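Local coordinates for protein 1-acyl-sn-glycerol-3-phosphate acyltransferase (Thermotoga maritima, PDB 5KYM) that probably transfers an acyl chain to the sn-2 position of lysophosphatidic acid, making phosphatidic acid at the membrane, at residues A[61-72]-A[204-214]; A[156-164]-A[189-198]. All coordinates share one frame; numbering follows the deposited sequence.

Interaction 1. Residues A[61-72]-A[204-214]; sequences FSDVVVEGSENI and PGKVFLKIHEP
The F208 ring meets V65 at a slant, its CD2 3.9 Å from V65 CB, and at the far end the amide of N71 reaches I211: ND2 donates to I211 O at 3.0 Å, the oxygen lying 25° out of the amide plane. One face of the H212 imidazole carries the carbonyl O of K210, offset toward the rim. Between these ends two parallel strands run in register, 64-67 and 207-211. V207 N bonds to D63 O and L209 N to V65 O, while E67 N, 3.0 Å from L209 O, and I211 N, 2.8 Å from E67 O, make the straighter bonds. Strand 64-67 is one of the two outermost strands of the mixed five-stranded sheet of this alpha-beta acyltransferase; strand 207-211 lies next to it and pairs on its other side, antiparallel, with strand 183-189. On the face with V65, K210 has CG anti to the backbone N (chi1 177°) and no bend beyond, which runs its methylenes obliquely across E67, CD to CD 3.7 Å. Their charges look elsewhere, E67 to R244 and K210 to E240. On the other side I211 CD1 touches I72 CD1 at 3.5 Å and V66 CG1 at 3.9 Å. Near the start, S62 OG accepts from G205 N.

Interaction 2. Residues A[156-164]-A[189-198]; sequences EGTRSPDGK and WGTYHLIPKG
K197 crosses R159 at a slant and ends at T158, where K197 NZ donates to T158 OG1 at 3.0 Å. It is stretched out to do so, CG anti to the backbone N (chi1 -162°) and no bend beyond. T158 OG1 in turn donates to R159 O, so the hydroxyl accepts from the lysine and donates to the carbonyl. R159 bends at chi3 and sets NH2 3.5 Å from K197 CG, with K197 CA at the guanidinium edge; R159 NH2 and K197 NZ stay 6.0 Å apart. T158 and R159 belong to the EGTR signature of glycerolipid acyltransferases, implicated in relatives in binding the acceptor's phosphate, and E156 of the same motif bonds to the backbone N of H84 in the HX4D motif. Y192, from the short helix 191-194, lays one ring face against the backbone of 162-163: G163 CA stands 4.2 Å from the ring centroid, 14° off the normal, a CH-pi contact, and P161 O comes within 3.3 Å of Y192 CE1. With alanine at Y192, the G163 backbone would probably lose its aromatic support, and the turn could shift more freely. S160 OG braces that turn from within, donating to K164 O. Beside it, the W189 ring presents its edge, CZ3, to G163 O at 3.5 Å.

How the interactions relate
The centres of interactions 1 and 2 lie about 16 Å apart, and the second is nested along the chain inside the loop that the first closes: 61-72 comes first, then 156-164 and 189-198, then 204-214. Strand 183-189 leads through W189 into helix 191-194, and the chain then returns as strand 207-211, so the two contacts share one continuous piece of the fold. They also touch: F208 N probably bonds to W189 O, while L194 packs on S62 and V207, and T191 on V207. T191 OG1 bonds to D89 of the HX4D motif, so the short helix joins strand 207-211 to that motif and to the EGTR loop of interaction 2.

Interaction 1. Residues A[61-72]-A[204-214]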
# COMPACT_ATOMS: atom_id res chain seq x y z
N PHE A 61 -18.19 -3.84 0.24
CA PHE A 61 -19.07 -3.52 1.38
C PHE A 61 -18.31 -3.64 2.70
O PHE A 61 -18.80 -4.25 3.66
CB PHE A 61 -20.34 -4.42 1.37
CG PHE A 61 -21.06 -4.41 0.04
CD1 PHE A 61 -21.93 -3.40 -0.28
CD2 PHE A 61 -20.79 -5.37 -0.93
CE1 PHE A 61 -22.51 -3.32 -1.51
CE2 PHE A 61 -21.36 -5.33 -2.17
CZ PHE A 61 -22.21 -4.29 -2.47
N SER A 62 -17.09 -3.07 2.73
CA SER A 62 -16.17 -3.15 3.85
C SER A 62 -15.79 -1.75 4.27
O SER A 62 -15.32 -1.00 3.40
CB SER A 62 -14.94 -3.93 3.42
OG SER A 62 -15.23 -5.33 3.29
N ASP A 63 -15.99 -1.37 5.55
CA ASP A 63 -15.81 0.07 5.93
C ASP A 63 -14.42 0.35 6.39
O ASP A 63 -13.94 -0.30 7.33
CB ASP A 63 -16.79 0.54 6.98
CG ASP A 63 -18.22 0.60 6.48
OD1 ASP A 63 -18.68 -0.47 6.04
OD2 ASP A 63 -18.88 1.66 6.48
N VAL A 64 -13.75 1.32 5.78
CA VAL A 64 -12.39 1.64 6.18
C VAL A 64 -12.45 2.68 7.31
O VAL A 64 -13.35 3.47 7.35
CB VAL A 64 -11.59 2.12 4.96
CG1 VAL A 64 -10.17 2.53 5.34
CG2 VAL A 64 -11.51 1.01 3.96
N VAL A 65 -11.52 2.68 8.24
CA VAL A 65 -11.49 3.72 9.29
C VAL A 65 -10.04 4.04 9.56
O VAL A 65 -9.26 3.16 9.86
CB VAL A 65 -12.12 3.22 10.62
CG1 VAL A 65 -11.97 4.19 11.74
CG2 VAL A 65 -13.57 2.92 10.42
N VAL A 66 -9.73 5.33 9.46
CA VAL A 66 -8.34 5.83 9.43
C VAL A 66 -8.08 6.72 10.62
O VAL A 66 -8.81 7.66 10.87
CB VAL A 66 -8.09 6.67 8.18
CG1 VAL A 66 -6.61 6.81 7.98
CG2 VAL A 66 -8.66 5.98 6.98
N GLU A 67 -7.03 6.47 11.35
CA GLU A 67 -6.62 7.49 12.27
C GLU A 67 -5.18 7.85 12.03
O GLU A 67 -4.36 7.06 11.59
CB GLU A 67 -6.91 7.05 13.65
CG GLU A 67 -6.10 5.88 14.06
CD GLU A 67 -6.34 5.54 15.48
OE1 GLU A 67 -5.83 6.30 16.37
OE2 GLU A 67 -7.00 4.49 15.67
N GLY A 68 -4.88 9.09 12.33
CA GLY A 68 -3.54 9.66 12.16
C GLY A 68 -3.26 10.18 10.77
O GLY A 68 -2.12 10.26 10.39
N SER A 69 -4.29 10.55 10.03
CA SER A 69 -4.13 11.25 8.76
C SER A 69 -3.27 12.48 8.89
O SER A 69 -2.39 12.75 8.07
CB SER A 69 -5.47 11.64 8.18
OG SER A 69 -6.25 10.46 8.04
N GLU A 70 -3.47 13.20 9.98
CA GLU A 70 -2.62 14.36 10.33
C GLU A 70 -1.09 14.10 10.35
O GLU A 70 -0.33 15.00 10.22
CB GLU A 70 -3.10 14.99 11.65
CG GLU A 70 -2.78 14.19 12.94
CD GLU A 70 -3.75 13.03 13.34
OE1 GLU A 70 -4.86 12.83 12.71
OE2 GLU A 70 -3.36 12.37 14.34
N ASN A 71 -0.64 12.87 10.52
CA ASN A 71 0.77 12.53 10.54
C ASN A 71 1.40 12.39 9.16
O ASN A 71 2.64 12.33 9.05
CB ASN A 71 1.00 11.21 11.29
CG ASN A 71 0.60 11.28 12.70
OD1 ASN A 71 0.53 12.34 13.25
ND2 ASN A 71 0.39 10.15 13.31
N ILE A 72 0.59 12.30 8.13
CA ILE A 72 1.14 12.05 6.80
C ILE A 72 1.89 13.30 6.33
O ILE A 72 1.26 14.33 6.21
CB ILE A 72 0.01 11.74 5.79
CG1 ILE A 72 -0.82 10.55 6.24
CG2 ILE A 72 0.62 11.47 4.42
CD1 ILE A 72 -2.05 10.33 5.45
N PRO A 204 -16.87 -9.77 3.44
CA PRO A 204 -16.83 -8.40 4.00
C PRO A 204 -16.44 -8.33 5.47
O PRO A 204 -16.50 -9.33 6.17
CB PRO A 204 -18.26 -7.93 3.84
CG PRO A 204 -18.76 -8.70 2.70
CD PRO A 204 -18.17 -10.09 2.87
N GLY A 205 -16.08 -7.11 5.91
CA GLY A 205 -15.65 -6.81 7.30
C GLY A 205 -15.10 -5.42 7.43
O GLY A 205 -14.91 -4.75 6.45
N LYS A 206 -14.78 -4.97 8.62
CA LYS A 206 -14.25 -3.62 8.78
C LYS A 206 -12.74 -3.64 8.61
O LYS A 206 -12.08 -4.56 9.07
CB LYS A 206 -14.57 -3.11 10.16
CG LYS A 206 -16.04 -3.25 10.52
CD LYS A 206 -16.37 -2.62 11.86
CE LYS A 206 -16.26 -3.62 12.98
NZ LYS A 206 -16.24 -2.78 14.21
N VAL A 207 -12.18 -2.65 7.94
CA VAL A 207 -10.73 -2.48 7.91
C VAL A 207 -10.39 -1.23 8.74
O VAL A 207 -11.09 -0.21 8.64
CB VAL A 207 -10.24 -2.30 6.47
CG1 VAL A 207 -8.74 -2.06 6.41
CG2 VAL A 207 -10.62 -3.53 5.67
N PHE A 208 -9.34 -1.33 9.55
CA PHE A 208 -8.78 -0.20 10.30
C PHE A 208 -7.36 0.06 9.91
O PHE A 208 -6.61 -0.84 9.63
CB PHE A 208 -8.76 -0.53 11.78
CG PHE A 208 -10.09 -0.79 12.35
CD1 PHE A 208 -10.64 -2.06 12.26
CD2 PHE A 208 -10.84 0.26 12.88
CE1 PHE A 208 -11.91 -2.28 12.80
CE2 PHE A 208 -12.11 0.04 13.40
CZ PHE A 208 -12.64 -1.23 13.38
N LEU A 209 -6.95 1.28 10.01
CA LEU A 209 -5.67 1.74 9.51
C LEU A 209 -5.23 2.76 10.52
O LEU A 209 -5.97 3.68 10.82
CB LEU A 209 -5.93 2.42 8.17
CG LEU A 209 -4.82 2.38 7.17
CD1 LEU A 209 -5.27 3.20 5.96
CD2 LEU A 209 -3.63 3.00 7.82
N LYS A 210 -4.05 2.59 11.09
CA LYS A 210 -3.50 3.61 12.01
C LYS A 210 -2.13 4.14 11.49
O LYS A 210 -1.14 3.42 11.42
CB LYS A 210 -3.37 3.05 13.42
CG LYS A 210 -2.74 4.03 14.40
CD LYS A 210 -3.11 3.76 15.83
CE LYS A 210 -2.25 4.61 16.72
NZ LYS A 210 -2.69 4.36 18.11
N ILE A 211 -2.14 5.43 11.18
CA ILE A 211 -0.99 6.15 10.72
C ILE A 211 -0.29 6.81 11.92
O ILE A 211 -0.88 7.56 12.65
CB ILE A 211 -1.41 7.21 9.71
CG1 ILE A 211 -2.30 6.61 8.62
CG2 ILE A 211 -0.17 7.73 9.00
CD1 ILE A 211 -2.81 7.59 7.56
N HIS A 212 0.99 6.50 12.10
CA HIS A 212 1.80 6.90 13.23
C HIS A 212 2.69 8.10 12.88
O HIS A 212 2.76 8.51 11.73
CB HIS A 212 2.70 5.75 13.57
CG HIS A 212 1.99 4.49 13.98
ND1 HIS A 212 1.25 4.40 15.12
CD2 HIS A 212 1.94 3.27 13.41
CE1 HIS A 212 0.74 3.18 15.23
NE2 HIS A 212 1.16 2.47 14.21
N GLU A 213 3.36 8.67 13.87
CA GLU A 213 4.26 9.83 13.68
C GLU A 213 5.50 9.47 12.87
O GLU A 213 6.23 8.50 13.23
CB GLU A 213 4.74 10.43 15.00
CG GLU A 213 3.73 11.23 15.78
CD GLU A 213 4.14 11.19 17.21
OE1 GLU A 213 5.27 11.66 17.61
OE2 GLU A 213 3.36 10.58 17.93
N PRO A 214 5.80 10.30 11.83
CA PRO A 214 6.96 10.03 11.00
C PRO A 214 8.28 9.90 11.79
O PRO A 214 8.50 10.62 12.74
CB PRO A 214 6.99 11.24 10.06
CG PRO A 214 6.00 12.23 10.55
CD PRO A 214 5.03 11.43 11.32

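Interaction 2. Residues A[156-164]-A[189-198]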
# COMPACT_ATOMS: atom_id res chain seq x y z
N GLU A 156 8.22 -7.09 6.25
CA GLU A 156 8.10 -8.52 6.57
C GLU A 156 8.47 -9.37 5.33
O GLU A 156 8.88 -10.53 5.45
CB GLU A 156 6.72 -8.93 7.13
CG GLU A 156 5.65 -7.84 7.51
CD GLU A 156 4.59 -8.41 8.44
OE1 GLU A 156 3.36 -8.20 8.25
OE2 GLU A 156 5.01 -9.09 9.39
N GLY A 157 8.31 -8.77 4.15
CA GLY A 157 8.70 -9.39 2.90
C GLY A 157 7.72 -10.40 2.32
O GLY A 157 8.00 -11.06 1.35
N THR A 158 6.55 -10.50 2.90
CA THR A 158 5.55 -11.51 2.58
C THR A 158 4.33 -11.16 3.41
O THR A 158 4.44 -10.50 4.44
CB THR A 158 6.04 -12.93 2.95
OG1 THR A 158 5.00 -13.87 2.70
CG2 THR A 158 6.36 -13.07 4.40
N ARG A 159 3.18 -11.65 3.00
CA ARG A 159 1.97 -11.53 3.83
C ARG A 159 2.05 -12.54 4.93
O ARG A 159 2.51 -13.66 4.73
CB ARG A 159 0.69 -11.76 3.05
CG ARG A 159 0.64 -10.96 1.75
CD ARG A 159 -0.68 -10.97 1.10
NE ARG A 159 -0.98 -12.29 0.56
CZ ARG A 159 -0.58 -12.72 -0.62
NH1 ARG A 159 0.17 -11.95 -1.39
NH2 ARG A 159 -0.95 -13.92 -1.04
N SER A 160 1.66 -12.11 6.11
CA SER A 160 1.41 -12.99 7.22
C SER A 160 0.34 -13.96 6.77
O SER A 160 -0.64 -13.58 6.11
CB SER A 160 0.90 -12.18 8.41
OG SER A 160 0.29 -12.97 9.40
N PRO A 161 0.50 -15.23 7.13
CA PRO A 161 -0.52 -16.19 6.82
C PRO A 161 -1.71 -16.18 7.80
O PRO A 161 -2.76 -16.62 7.41
CB PRO A 161 0.25 -17.49 6.92
CG PRO A 161 1.21 -17.26 8.03
CD PRO A 161 1.62 -15.84 7.87
N ASP A 162 -1.55 -15.72 9.04
CA ASP A 162 -2.58 -15.79 10.11
C ASP A 162 -2.98 -14.48 10.74
O ASP A 162 -3.79 -14.48 11.65
CB ASP A 162 -2.13 -16.76 11.20
CG ASP A 162 -0.75 -16.41 11.84
OD1 ASP A 162 -0.07 -15.48 11.35
OD2 ASP A 162 -0.31 -17.16 12.78
N GLY A 163 -2.44 -13.35 10.22
CA GLY A 163 -2.67 -11.99 10.78
C GLY A 163 -1.58 -11.45 11.72
O GLY A 163 -1.45 -10.23 11.89
N LYS A 164 -0.77 -12.38 12.27
CA LYS A 164 0.26 -12.10 13.24
C LYS A 164 1.37 -11.49 12.53
O LYS A 164 1.64 -11.92 11.46
CB LYS A 164 0.75 -13.36 13.93
CG LYS A 164 -0.01 -13.75 15.20
CD LYS A 164 0.15 -15.27 15.44
CE LYS A 164 0.14 -15.64 16.92
NZ LYS A 164 -1.11 -15.04 17.47
N TRP A 189 -5.18 -3.37 10.20
CA TRP A 189 -5.88 -4.51 10.72
C TRP A 189 -7.23 -4.72 10.10
O TRP A 189 -8.01 -3.82 10.07
CB TRP A 189 -6.12 -4.34 12.17
CG TRP A 189 -6.73 -5.60 12.75
CD1 TRP A 189 -7.95 -5.77 13.24
CD2 TRP A 189 -6.07 -6.86 12.84
NE1 TRP A 189 -8.11 -7.06 13.66
CE2 TRP A 189 -6.98 -7.76 13.41
CE3 TRP A 189 -4.79 -7.31 12.49
CZ2 TRP A 189 -6.68 -9.09 13.61
CZ3 TRP A 189 -4.49 -8.64 12.68
CH2 TRP A 189 -5.44 -9.52 13.24
N GLY A 190 -7.50 -5.95 9.66
CA GLY A 190 -8.78 -6.33 9.01
C GLY A 190 -8.75 -6.71 7.52
O GLY A 190 -9.66 -7.33 7.05
N THR A 191 -7.74 -6.32 6.78
CA THR A 191 -7.65 -6.71 5.43
C THR A 191 -7.41 -8.22 5.38
O THR A 191 -7.79 -8.88 4.41
CB THR A 191 -6.54 -5.98 4.66
OG1 THR A 191 -5.26 -6.15 5.31
CG2 THR A 191 -6.84 -4.58 4.55
N TYR A 192 -6.77 -8.76 6.42
CA TYR A 192 -6.61 -10.22 6.51
C TYR A 192 -7.94 -11.02 6.59
O TYR A 192 -8.05 -12.09 6.01
CB TYR A 192 -5.65 -10.60 7.65
CG TYR A 192 -5.71 -12.04 8.02
CD1 TYR A 192 -5.05 -13.02 7.27
CD2 TYR A 192 -6.46 -12.46 9.10
CE1 TYR A 192 -5.14 -14.37 7.57
CE2 TYR A 192 -6.51 -13.82 9.44
CZ TYR A 192 -5.83 -14.75 8.66
OH TYR A 192 -5.87 -16.05 8.96
N HIS A 193 -8.95 -10.50 7.30
CA HIS A 193 -10.26 -11.15 7.34
C HIS A 193 -11.00 -10.94 6.04
O HIS A 193 -11.86 -11.71 5.71
CB HIS A 193 -11.08 -10.69 8.52
CG HIS A 193 -10.29 -10.57 9.80
ND1 HIS A 193 -9.38 -11.54 10.20
CD2 HIS A 193 -10.19 -9.57 10.71
CE1 HIS A 193 -8.79 -11.16 11.32
NE2 HIS A 193 -9.26 -9.96 11.64
N LEU A 194 -10.62 -9.93 5.28
CA LEU A 194 -11.23 -9.58 4.01
C LEU A 194 -10.82 -10.53 2.90
O LEU A 194 -11.66 -11.14 2.23
CB LEU A 194 -10.82 -8.15 3.68
CG LEU A 194 -11.59 -7.26 2.73
CD1 LEU A 194 -13.07 -7.55 2.74
CD2 LEU A 194 -11.44 -5.81 3.16
N ILE A 195 -9.50 -10.67 2.71
CA ILE A 195 -8.93 -11.71 1.82
C ILE A 195 -7.49 -12.15 2.22
O ILE A 195 -6.50 -11.48 1.87
CB ILE A 195 -9.10 -11.33 0.34
CG1 ILE A 195 -8.80 -12.54 -0.55
CG2 ILE A 195 -8.28 -10.12 -0.05
CD1 ILE A 195 -9.17 -12.35 -2.00
N PRO A 196 -7.37 -13.28 2.93
CA PRO A 196 -6.14 -13.79 3.52
C PRO A 196 -5.25 -14.46 2.53
O PRO A 196 -5.74 -14.86 1.47
CB PRO A 196 -6.65 -14.85 4.47
CG PRO A 196 -7.79 -15.42 3.78
CD PRO A 196 -8.45 -14.26 3.14
N LYS A 197 -3.96 -14.55 2.87
CA LYS A 197 -2.98 -15.27 1.99
C LYS A 197 -3.54 -16.59 1.55
O LYS A 197 -4.12 -17.33 2.37
CB LYS A 197 -1.65 -15.53 2.73
CG LYS A 197 -0.48 -15.84 1.82
CD LYS A 197 0.83 -15.92 2.62
CE LYS A 197 2.03 -15.96 1.68
NZ LYS A 197 3.28 -16.34 2.43
N GLY A 198 -3.44 -16.87 0.26
CA GLY A 198 -3.90 -18.14 -0.27
C GLY A 198 -5.38 -18.33 -0.60
O GLY A 198 -5.70 -19.23 -1.38